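Local coordinates for protein phosphopantetheine adenylyltransferase (Archaeoglobus fulgidus, PDB 3DO8) that probably transfers an adenylyl group reversibly from ATP to 4'-phosphopantetheine, giving dephospho-CoA and pyrophosphate in coenzyme A biosynthesis, at residues A23-G28 with T134-G139; E88-S93 with E98-I103. All coordinates share one frame; numbering follows the deposited sequence.

Contact 1: A23-G28 with T134-G139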
ATOM      1  N   ALA A  23       0.616   3.424   6.236  1.00 11.24           N
ATOM      2  CA  ALA A  23       1.732   2.997   7.079  1.00 11.85           C
ATOM      3  C   ALA A  23       1.240   2.563   8.459  1.00 11.80           C
ATOM      4  O   ALA A  23       1.694   1.556   8.986  1.00 12.41           O
ATOM      5  CB  ALA A  23       2.784   4.089   7.207  1.00 12.84           C
ATOM      6  N   ILE A  24       0.318   3.326   9.058  1.00 12.42           N
ATOM      7  CA  ILE A  24      -0.185   3.005  10.381  1.00 12.68           C
ATOM      8  C   ILE A  24      -1.070   1.768  10.387  1.00 12.17           C
ATOM      9  O   ILE A  24      -1.021   0.966  11.328  1.00 13.55           O
ATOM     10  CB  ILE A  24      -0.880   4.221  11.042  1.00 13.00           C
ATOM     11  CG1 ILE A  24       0.177   5.309  11.291  1.00 13.51           C
ATOM     12  CG2 ILE A  24      -1.565   3.803  12.312  1.00 13.87           C
ATOM     13  CD1 ILE A  24      -0.331   6.652  11.848  1.00 12.90           C
ATOM     14  N   LYS A  25      -1.876   1.601   9.352  1.00 12.40           N
ATOM     15  CA  LYS A  25      -2.665   0.398   9.223  1.00 13.51           C
ATOM     16  C   LYS A  25      -1.753  -0.822   9.093  1.00 13.03           C
ATOM     17  O   LYS A  25      -2.041  -1.882   9.672  1.00 15.22           O
ATOM     18  CB  LYS A  25      -3.693   0.534   8.089  1.00 13.95           C
ATOM     19  CG  LYS A  25      -4.852   1.457   8.502  1.00 14.39           C
ATOM     20  CD  LYS A  25      -5.804   1.828   7.400  1.00 15.16           C
ATOM     21  CE  LYS A  25      -6.991   2.602   7.993  1.00 17.97           C
ATOM     22  NZ  LYS A  25      -7.803   3.287   6.963  1.00 19.33           N
ATOM     23  N   LEU A  26      -0.629  -0.685   8.396  1.00 13.14           N
ATOM     24  CA  LEU A  26       0.294  -1.803   8.239  1.00 13.62           C
ATOM     25  C   LEU A  26       1.079  -2.092   9.498  1.00 14.05           C
ATOM     26  O   LEU A  26       1.327  -3.265   9.798  1.00 16.58           O
ATOM     27  CB  LEU A  26       1.298  -1.560   7.092  1.00 12.95           C
ATOM     28  CG  LEU A  26       0.723  -1.607   5.685  1.00 13.32           C
ATOM     29  CD1 LEU A  26       1.804  -1.197   4.647  1.00 15.92           C
ATOM     30  CD2 LEU A  26       0.123  -2.978   5.357  1.00 18.05           C
ATOM     31  N   GLY A  27       1.533  -1.039  10.189  1.00 15.19           N
ATOM     32  CA  GLY A  27       2.542  -1.166  11.247  1.00 15.35           C
ATOM     33  C   GLY A  27       2.114  -0.835  12.658  1.00 16.01           C
ATOM     34  O   GLY A  27       2.828  -1.157  13.611  1.00 15.93           O
ATOM     35  N   GLY A  28       0.974  -0.165  12.802  1.00 15.76           N
ATOM     36  CA  GLY A  28       0.536   0.315  14.109  1.00 16.84           C
ATOM     37  C   GLY A  28       1.554   1.287  14.658  1.00 16.82           C
ATOM     38  O   GLY A  28       2.009   2.162  13.965  1.00 18.04           O
ATOM     39  N   THR A 134     -11.894   8.977  -3.434  1.00 35.08           N
ATOM     40  CA  THR A 134     -12.899   8.435  -2.530  1.00 34.89           C
ATOM     41  C   THR A 134     -12.436   8.702  -1.096  1.00 34.89           C
ATOM     42  O   THR A 134     -11.223   8.756  -0.817  1.00 33.50           O
ATOM     43  CB  THR A 134     -13.074   6.905  -2.703  1.00 34.27           C
ATOM     44  OG1 THR A 134     -11.786   6.291  -2.664  1.00 31.71           O
ATOM     45  CG2 THR A 134     -13.752   6.548  -4.015  1.00 32.67           C
ATOM     46  N   ARG A 135     -13.406   8.850  -0.198  1.00 35.42           N
ATOM     47  CA  ARG A 135     -13.114   9.120   1.196  1.00 35.80           C
ATOM     48  C   ARG A 135     -12.442   7.891   1.794  1.00 35.19           C
ATOM     49  O   ARG A 135     -12.777   6.748   1.435  1.00 33.59           O
ATOM     50  CB  ARG A 135     -14.388   9.454   1.972  1.00 36.40           C
ATOM     51  CG  ARG A 135     -14.122   9.818   3.433  1.00 37.17           C
ATOM     52  CD  ARG A 135     -15.313  10.548   4.080  1.00 40.02           C
ATOM     53  NE  ARG A 135     -14.908  11.306   5.274  1.00 42.01           N
ATOM     54  CZ  ARG A 135     -14.484  12.575   5.292  1.00 44.41           C
ATOM     55  NH1 ARG A 135     -14.405  13.302   4.175  1.00 45.28           N
ATOM     56  NH2 ARG A 135     -14.140  13.133   6.454  1.00 45.26           N
ATOM     57  N   ILE A 136     -11.455   8.139   2.657  1.00 34.68           N
ATOM     58  CA  ILE A 136     -10.837   7.090   3.451  1.00 35.32           C
ATOM     59  C   ILE A 136     -11.066   7.412   4.925  1.00 35.33           C
ATOM     60  O   ILE A 136     -10.735   8.510   5.393  1.00 34.30           O
ATOM     61  CB  ILE A 136      -9.324   6.986   3.223  1.00 34.95           C
ATOM     62  CG1 ILE A 136      -9.005   6.580   1.776  1.00 35.36           C
ATOM     63  CG2 ILE A 136      -8.732   5.979   4.193  1.00 33.98           C
ATOM     64  CD1 ILE A 136      -7.644   7.065   1.297  1.00 35.48           C
ATOM     65  N   LYS A 137     -11.633   6.456   5.651  1.00 36.12           N
ATOM     66  CA  LYS A 137     -11.808   6.601   7.085  1.00 37.00           C
ATOM     67  C   LYS A 137     -10.463   6.368   7.786  1.00 37.12           C
ATOM     68  O   LYS A 137      -9.975   5.232   7.857  1.00 35.06           O
ATOM     69  CB  LYS A 137     -12.876   5.628   7.577  1.00 37.28           C
ATOM     70  CG  LYS A 137     -14.253   5.901   6.954  1.00 40.05           C
ATOM     71  CD  LYS A 137     -15.078   6.899   7.760  1.00 42.12           C
ATOM     72  CE  LYS A 137     -15.684   6.247   8.998  1.00 43.64           C
ATOM     73  NZ  LYS A 137     -16.862   7.004   9.523  1.00 44.11           N
ATOM     74  N   ARG A 138      -9.860   7.459   8.272  1.00 37.98           N
ATOM     75  CA  ARG A 138      -8.578   7.394   8.990  1.00 39.66           C
ATOM     76  C   ARG A 138      -8.734   6.742  10.342  1.00 40.40           C
ATOM     77  O   ARG A 138      -9.717   6.966  11.043  1.00 40.43           O
ATOM     78  CB  ARG A 138      -7.988   8.786   9.236  1.00 39.88           C
ATOM     79  CG  ARG A 138      -7.808   9.631   8.010  1.00 42.38           C
ATOM     80  CD  ARG A 138      -7.289   8.826   6.859  1.00 46.21           C
ATOM     81  NE  ARG A 138      -6.787   9.694   5.797  1.00 48.49           N
ATOM     82  CZ  ARG A 138      -6.317   9.268   4.627  1.00 49.41           C
ATOM     83  NH1 ARG A 138      -6.286   7.969   4.320  1.00 50.16           N
ATOM     84  NH2 ARG A 138      -5.886  10.153   3.754  1.00 49.38           N
ATOM     85  N   GLY A 139      -7.738   5.950  10.706  1.00 41.34           N
ATOM     86  CA  GLY A 139      -7.693   5.299  12.005  1.00 41.93           C
ATOM     87  C   GLY A 139      -7.042   3.943  11.857  1.00 42.65           C
ATOM     88  O   GLY A 139      -6.642   3.551  10.766  1.00 43.33           O
TER
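K25, near the end of helix 14-27, reaches out over G139 to the backbone of K137. Its CG stands beside the backbone N (chi1 -74°) and every later torsion is anti, a straight rod that runs from the helix to the chain of 134-139. The ammonium nitrogen K25 NZ donates to K137 O at 3.0 Å, with a C=O...N angle of 148° and the donor tilted 30° out of the carbonyl plane. D21, one turn earlier on the same helix, forms a salt bridge with the same nitrogen, so the charged end is held by a carboxylate and a carbonyl together. The aliphatic part of the rod lies against G139 O, to which K25 CE comes within 3.0 Å; this carbonyl oxygen is buried and finds no hydrogen-bond partner in the model. G139 itself adopts backbone angles at which a CB would collide with the carbonyl O of R138. Just before K137, I136 turns toward the helix and its CG2 lies 4.0 Å from K25 NZ. R138 NH1, 5.6 Å from K25 NZ, makes a long, weak ion pair with the same D21 carboxylate, which probably balances both charges. With an alanine here, K137 O is likely to lose its donor and D21 its lysine mate, while G139 O would lose the methylenes lying over it. The second subunit closes in on the same region: its Y89 packs on I136 and R138, and its E88 accepts from K137 N. The run from T134 to K137 is the end of an ISSTRIK sequence, which resembles the ISSTxxR signature of the nucleotidyltransferase superfamily, with K137 at the place of its final arginine, and is here tied back to a helix of the Rossmann-like core.

Contact 2: E88-S93 with E98-I103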
ATOM      1  N   GLU A  88       9.832  -4.452   7.396  1.00 13.81           N
ATOM      2  CA  GLU A  88       8.988  -5.353   6.621  1.00 14.23           C
ATOM      3  C   GLU A  88       8.394  -4.673   5.367  1.00 12.95           C
ATOM      4  O   GLU A  88       8.366  -5.267   4.292  1.00 13.84           O
ATOM      5  CB  GLU A  88       7.866  -5.909   7.491  1.00 15.08           C
ATOM      6  CG  GLU A  88       7.036  -6.955   6.808  1.00 17.83           C
ATOM      7  CD  GLU A  88       6.137  -7.739   7.787  1.00 20.60           C
ATOM      8  OE1 GLU A  88       6.308  -7.598   9.029  1.00 27.86           O
ATOM      9  OE2 GLU A  88       5.257  -8.491   7.319  1.00 28.57           O
ATOM     10  N   TYR A  89       7.912  -3.441   5.532  1.00 11.81           N
ATOM     11  CA  TYR A  89       7.267  -2.677   4.466  1.00 11.27           C
ATOM     12  C   TYR A  89       7.923  -1.288   4.409  1.00 11.40           C
ATOM     13  O   TYR A  89       8.274  -0.718   5.447  1.00 10.90           O
ATOM     14  CB  TYR A  89       5.768  -2.482   4.773  1.00 11.70           C
ATOM     15  CG  TYR A  89       4.948  -3.753   4.672  1.00 12.19           C
ATOM     16  CD1 TYR A  89       4.789  -4.397   3.458  1.00 12.35           C
ATOM     17  CD2 TYR A  89       4.335  -4.307   5.795  1.00 13.35           C
ATOM     18  CE1 TYR A  89       4.034  -5.533   3.344  1.00 13.25           C
ATOM     19  CE2 TYR A  89       3.591  -5.476   5.697  1.00 15.02           C
ATOM     20  CZ  TYR A  89       3.442  -6.079   4.453  1.00 13.79           C
ATOM     21  OH  TYR A  89       2.695  -7.242   4.265  1.00 15.53           O
ATOM     22  N   LEU A  90       7.999  -0.758   3.196  1.00 10.72           N
ATOM     23  CA  LEU A  90       8.421   0.604   2.934  1.00 11.33           C
ATOM     24  C   LEU A  90       7.311   1.238   2.112  1.00 10.59           C
ATOM     25  O   LEU A  90       7.030   0.797   0.983  1.00 10.36           O
ATOM     26  CB  LEU A  90       9.727   0.608   2.139  1.00 11.48           C
ATOM     27  CG  LEU A  90      10.297   1.951   1.609  1.00 13.14           C
ATOM     28  CD1 LEU A  90      10.385   3.077   2.650  1.00 16.06           C
ATOM     29  CD2 LEU A  90      11.665   1.700   0.885  1.00 14.77           C
ATOM     30  N   VAL A  91       6.647   2.217   2.707  1.00 11.25           N
ATOM     31  CA  VAL A  91       5.485   2.867   2.129  1.00 11.78           C
ATOM     32  C   VAL A  91       5.962   4.141   1.436  1.00 12.13           C
ATOM     33  O   VAL A  91       6.597   4.988   2.071  1.00 13.11           O
ATOM     34  CB  VAL A  91       4.404   3.217   3.186  1.00 11.91           C
ATOM     35  CG1 VAL A  91       3.284   4.075   2.517  1.00 14.39           C
ATOM     36  CG2 VAL A  91       3.853   1.930   3.781  1.00 13.13           C
ATOM     37  N   VAL A  92       5.650   4.241   0.141  1.00 11.12           N
ATOM     38  CA  VAL A  92       6.138   5.314  -0.716  1.00 11.34           C
ATOM     39  C   VAL A  92       5.044   5.842  -1.637  1.00 12.37           C
ATOM     40  O   VAL A  92       4.015   5.246  -1.781  1.00 12.98           O
ATOM     41  CB  VAL A  92       7.362   4.846  -1.567  1.00 11.68           C
ATOM     42  CG1 VAL A  92       8.510   4.537  -0.634  1.00 13.42           C
ATOM     43  CG2 VAL A  92       7.021   3.678  -2.439  1.00 12.28           C
ATOM     44  N   SER A  93       5.296   7.009  -2.208  1.00 14.03           N
ATOM     45  CA  SER A  93       4.414   7.634  -3.174  1.00 14.54           C
ATOM     46  C   SER A  93       5.056   7.507  -4.541  1.00 15.11           C
ATOM     47  O   SER A  93       6.170   7.002  -4.662  1.00 15.71           O
ATOM     48  CB  SER A  93       4.255   9.100  -2.834  1.00 16.06           C
ATOM     49  OG  SER A  93       5.423   9.808  -3.153  1.00 18.04           O
ATOM     50  N   GLU A  98      10.972   5.402  -7.129  1.00 14.09           N
ATOM     51  CA  GLU A  98      12.259   5.070  -7.729  1.00 14.94           C
ATOM     52  C   GLU A  98      13.319   4.906  -6.641  1.00 13.33           C
ATOM     53  O   GLU A  98      14.186   4.016  -6.735  1.00 14.13           O
ATOM     54  CB  GLU A  98      12.666   6.128  -8.753  1.00 15.29           C
ATOM     55  CG  GLU A  98      11.856   5.994 -10.030  1.00 18.61           C
ATOM     56  CD  GLU A  98      12.004   7.194 -10.974  1.00 19.35           C
ATOM     57  OE1 GLU A  98      11.567   8.301 -10.602  1.00 27.21           O
ATOM     58  OE2 GLU A  98      12.550   7.015 -12.073  1.00 25.66           O
ATOM     59  N   MET A  99      13.260   5.736  -5.602  1.00 14.45           N
ATOM     60  CA  MET A  99      14.253   5.655  -4.536  1.00 13.61           C
ATOM     61  C   MET A  99      14.049   4.347  -3.762  1.00 13.41           C
ATOM     62  O   MET A  99      15.029   3.718  -3.334  1.00 12.92           O
ATOM     63  CB  MET A  99      14.221   6.851  -3.603  1.00 13.90           C
ATOM     64  CG  MET A  99      15.308   6.821  -2.508  1.00 15.51           C
ATOM     65  SD  MET A  99      17.003   7.120  -3.136  1.00 13.60           S
ATOM     66  CE  MET A  99      17.989   6.092  -2.024  1.00 19.76           C
ATOM     67  N   ALA A 100      12.799   3.929  -3.580  1.00 11.89           N
ATOM     68  CA  ALA A 100      12.523   2.617  -2.951  1.00 12.65           C
ATOM     69  C   ALA A 100      13.176   1.471  -3.722  1.00 12.02           C
ATOM     70  O   ALA A 100      13.744   0.555  -3.145  1.00 11.38           O
ATOM     71  CB  ALA A 100      11.039   2.371  -2.882  1.00 13.36           C
ATOM     72  N   LEU A 101      13.055   1.491  -5.041  1.00 12.49           N
ATOM     73  CA  LEU A 101      13.703   0.445  -5.831  1.00 12.91           C
ATOM     74  C   LEU A 101      15.219   0.469  -5.623  1.00 12.58           C
ATOM     75  O   LEU A 101      15.848  -0.577  -5.499  1.00 13.21           O
ATOM     76  CB  LEU A 101      13.386   0.589  -7.307  1.00 13.70           C
ATOM     77  CG  LEU A 101      11.891   0.416  -7.651  1.00 14.39           C
ATOM     78  CD1 LEU A 101      11.704   0.797  -9.134  1.00 17.21           C
ATOM     79  CD2 LEU A 101      11.371  -0.984  -7.332  1.00 15.43           C
ATOM     80  N   LYS A 102      15.776   1.667  -5.555  1.00 12.71           N
ATOM     81  CA  LYS A 102      17.225   1.857  -5.301  1.00 13.30           C
ATOM     82  C   LYS A 102      17.639   1.305  -3.918  1.00 12.90           C
ATOM     83  O   LYS A 102      18.700   0.652  -3.765  1.00 12.75           O
ATOM     84  CB  LYS A 102      17.623   3.334  -5.460  1.00 14.96           C
ATOM     85  CG  LYS A 102      19.078   3.649  -5.222  1.00 16.12           C
ATOM     86  CD  LYS A 102      19.940   3.065  -6.280  1.00 20.18           C
ATOM     87  CE  LYS A 102      21.279   3.791  -6.366  1.00 20.75           C
ATOM     88  NZ  LYS A 102      22.066   3.261  -7.505  1.00 23.62           N
ATOM     89  N   ILE A 103      16.812   1.599  -2.928  1.00 11.64           N
ATOM     90  CA  ILE A 103      16.996   1.057  -1.576  1.00 11.86           C
ATOM     91  C   ILE A 103      17.132  -0.485  -1.619  1.00 11.89           C
ATOM     92  O   ILE A 103      18.069  -1.046  -1.057  1.00 11.81           O
ATOM     93  CB  ILE A 103      15.901   1.531  -0.612  1.00 11.04           C
ATOM     94  CG1 ILE A 103      16.095   3.032  -0.255  1.00 11.84           C
ATOM     95  CG2 ILE A 103      15.873   0.661   0.640  1.00 12.00           C
ATOM     96  CD1 ILE A 103      14.864   3.763   0.324  1.00 11.87           C
TER
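L90 carries its CG opposite the backbone N (chi1 174°), which places CD2 where it meets both A100 and I103 of the facing helix. V92, two residues on along the same side of strand 89-92, has chi1 -65°, which lays CG1 beside its own backbone N and against the methyl of A100. The two strand residues thus share A100 CB, which lies 3.9 Å from L90 CD2 and 4.0 Å from V92 CG1. One helical turn later, I103 extends its CG1 branch so that CD1 touches L90 CD2 at 3.8 Å, the two side chains meeting at a slant. All four residues are buried, and the contact is purely apolar. Strand and helix belong to the beta-alpha-beta unit formed by strand 89-92, helix 97-110 and strand 116-121, the crossover element of a Rossmann-like fold; their short axes run nearly antiparallel, at 157°, and approach to 9.4 Å. The single methyl of A100 suits the point where the backbones come nearest, its CA being 7.3 Å from V92 CA. I117 on the adjoining strand 116-121 packs against both V92 and A100, while A4 of strand 3-7 touches L90. V91 points the other way, toward L26 of helix 14-27.

In the fold
Contact 2 is nested along the chain inside the loop closed by contact 1, and their centres are about 18 Å apart. The five-stranded parallel sheet connects them: helix 14-27 of contact 1 packs on one face of strand 89-92 and helix 97-110 of contact 2 on the other. The two contacts touch on the helix 14-27 side of the sheet, where L26 CD1 lies 3.8 Å from V91 CG2. Across the dimer, E88 and Y89 of contact 2 in one subunit meet the 134-139 segment of contact 1 in the other. One cytidylyltransferase-like domain thus combines a core crossover with the C-terminal segment packed on helix 14-27 at the subunit interface.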